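Local coordinates for insecticidal crystal protein Cry7Cal (Bacillus thuringiensis, PDB 5ZI1) that is an insecticidal delta-endotoxin active against the locust Locusta migratoria manilensis, probably acting through receptor binding in the insect, at residues 306-312 with 364-370. Residues are numbered along the deposited sequence; the frame is centred on the assembly and turned at random.
Sequences VEPNDRF and NKSATWY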
# COMPACT_ATOMS: atom_id res chain seq x y z
N VAL A 306 8.28 27.44 -26.88
CA VAL A 306 7.40 28.58 -27.13
C VAL A 306 8.10 29.82 -26.60
O VAL A 306 8.94 29.74 -25.70
CB VAL A 306 6.01 28.42 -26.48
CG1 VAL A 306 5.27 27.24 -27.09
CG2 VAL A 306 6.16 28.25 -24.98
N GLU A 307 7.74 30.97 -27.17
CA GLU A 307 8.37 32.25 -26.83
C GLU A 307 7.31 33.35 -26.70
O GLU A 307 7.24 34.26 -27.52
CB GLU A 307 9.42 32.60 -27.89
CG GLU A 307 10.34 33.74 -27.52
CD GLU A 307 11.67 33.71 -28.26
OE1 GLU A 307 12.68 34.19 -27.71
OE2 GLU A 307 11.73 33.20 -29.40
N PRO A 308 6.47 33.28 -25.65
CA PRO A 308 5.48 34.35 -25.44
C PRO A 308 6.13 35.64 -24.98
O PRO A 308 5.61 36.74 -25.20
CB PRO A 308 4.58 33.78 -24.33
CG PRO A 308 5.44 32.80 -23.63
CD PRO A 308 6.30 32.19 -24.68
N ASN A 309 7.25 35.47 -24.26
CA ASN A 309 8.12 36.55 -23.80
C ASN A 309 9.37 35.88 -23.25
O ASN A 309 10.42 35.89 -23.90
CB ASN A 309 7.46 37.43 -22.74
CG ASN A 309 6.49 36.66 -21.86
OD1 ASN A 309 6.90 35.99 -20.91
ND2 ASN A 309 5.19 36.83 -22.11
N ASP A 310 9.26 35.23 -22.09
CA ASP A 310 10.21 34.17 -21.79
C ASP A 310 10.18 33.14 -22.91
O ASP A 310 9.24 33.09 -23.71
CB ASP A 310 9.86 33.46 -20.49
CG ASP A 310 9.52 34.41 -19.36
OD1 ASP A 310 10.31 35.34 -19.08
OD2 ASP A 310 8.46 34.19 -18.73
N ARG A 311 11.20 32.29 -22.95
CA ARG A 311 11.23 31.18 -23.89
C ARG A 311 11.56 29.91 -23.11
O ARG A 311 12.40 29.93 -22.21
CB ARG A 311 12.24 31.45 -25.05
CG ARG A 311 12.96 30.23 -25.63
CD ARG A 311 13.77 30.60 -26.92
NE ARG A 311 12.86 30.79 -28.07
CZ ARG A 311 12.80 29.99 -29.13
NH1 ARG A 311 13.60 28.93 -29.20
NH2 ARG A 311 11.94 30.24 -30.12
N PHE A 312 10.86 28.82 -23.43
CA PHE A 312 10.91 27.61 -22.60
C PHE A 312 10.16 26.49 -23.29
O PHE A 312 9.19 26.73 -24.02
CB PHE A 312 10.30 27.83 -21.22
CG PHE A 312 8.91 28.38 -21.28
CD1 PHE A 312 7.81 27.53 -21.39
CD2 PHE A 312 8.71 29.76 -21.26
CE1 PHE A 312 6.54 28.04 -21.47
CE2 PHE A 312 7.42 30.28 -21.32
CZ PHE A 312 6.33 29.42 -21.43
N ASN A 364 3.68 30.10 -17.71
CA ASN A 364 3.61 31.47 -18.19
C ASN A 364 2.18 31.74 -18.63
O ASN A 364 1.65 31.01 -19.47
CB ASN A 364 4.56 31.70 -19.35
CG ASN A 364 4.52 33.13 -19.83
OD1 ASN A 364 3.72 33.49 -20.69
ND2 ASN A 364 5.37 33.95 -19.24
N LYS A 365 1.57 32.80 -18.09
CA LYS A 365 0.23 33.21 -18.47
C LYS A 365 0.29 34.61 -19.07
O LYS A 365 0.54 35.58 -18.35
CB LYS A 365 -0.74 33.15 -17.29
CG LYS A 365 -2.18 33.35 -17.70
CD LYS A 365 -3.10 33.21 -16.49
CE LYS A 365 -4.57 33.12 -16.89
NZ LYS A 365 -5.11 34.42 -17.35
N SER A 366 0.05 34.71 -20.37
CA SER A 366 0.08 35.97 -21.09
C SER A 366 -1.10 36.04 -22.05
O SER A 366 -2.24 36.30 -21.64
CB SER A 366 1.40 36.13 -21.84
OG SER A 366 2.50 36.00 -20.94
N ALA A 367 -0.85 35.84 -23.35
CA ALA A 367 -1.96 35.70 -24.27
C ALA A 367 -2.60 34.33 -24.13
O ALA A 367 -3.80 34.18 -24.39
CB ALA A 367 -1.51 35.93 -25.71
N THR A 368 -1.81 33.33 -23.74
CA THR A 368 -2.29 31.99 -23.42
C THR A 368 -1.56 31.53 -22.16
O THR A 368 -0.70 32.23 -21.63
CB THR A 368 -2.09 31.01 -24.58
OG1 THR A 368 -2.74 29.78 -24.26
CG2 THR A 368 -0.61 30.76 -24.82
N TRP A 369 -1.91 30.34 -21.68
CA TRP A 369 -1.48 29.86 -20.37
C TRP A 369 -0.70 28.56 -20.57
O TRP A 369 -1.28 27.52 -20.88
CB TRP A 369 -2.69 29.68 -19.46
CG TRP A 369 -2.38 29.52 -18.01
CD1 TRP A 369 -1.15 29.35 -17.45
CD2 TRP A 369 -3.33 29.51 -16.93
NE1 TRP A 369 -1.27 29.23 -16.09
CE2 TRP A 369 -2.60 29.32 -15.74
CE3 TRP A 369 -4.72 29.63 -16.86
CZ2 TRP A 369 -3.22 29.25 -14.49
CZ3 TRP A 369 -5.33 29.57 -15.61
CH2 TRP A 369 -4.58 29.39 -14.44
N TYR A 370 0.62 28.63 -20.42
CA TYR A 370 1.52 27.50 -20.63
C TYR A 370 1.88 26.85 -19.30
O TYR A 370 2.04 27.52 -18.28
CB TYR A 370 2.81 27.94 -21.33
CG TYR A 370 2.63 28.39 -22.77
CD1 TYR A 370 2.19 27.50 -23.74
CD2 TYR A 370 2.93 29.70 -23.16
CE1 TYR A 370 2.02 27.89 -25.05
CE2 TYR A 370 2.77 30.10 -24.47
CZ TYR A 370 2.32 29.20 -25.41
OH TYR A 370 2.16 29.59 -26.72
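Hairpins from neighbouring sheets can be joined at their ends by side chains alone, and the middle domain of this three-domain Cry toxin, a beta prism, gives a compact example. Residues 306-312 connect strands 294-306 and 312-324 of one four-stranded antiparallel sheet; residues 364-370 span the turn and the adjoining ends of strands 352-365 and 369-382 of another. Each hairpin is held by its own backbone pairs, Val306 with Phe312 and Asn364 with Tyr370, so what joins the two is side-chain chemistry.

Tyr370 gives up the most surface. Its ring receives CG2 of Val306 squarely over one face, a CH-pi contact 3.8 Å from the ring centroid, while Pro308 CG comes within 3.9 Å of Tyr370 CE2. Phe312, from the Val306 hairpin, adds its ring, its CE1 lying 3.7 Å from Tyr370 CB and its CZ 3.6 Å from Asn364 CB.

Asn364, next in buried area, marks the change from apolar to polar. Beyond its CB, its ND2 makes a weak hydrogen bond of 3.0 Å to Asn309 OD1, and its OD1 accepts one of 2.8 Å from Ser366 OG. That same OG accepts a 3.0 Å bond from Asn309 ND2, so Asn309, Asn364 and Ser366 form a closed ring of amide and hydroxyl groups. Asn309 OD1 also takes the backbone N of Asp310, at 2.7 Å, and Asp310 OD2 is bonded to Tyr268.

Apolar contact round Tyr370 thus lies beside directional bonds round Asn364, its backbone partner across the hairpin, which is consistent with an interface that favours one mutual orientation of the loops.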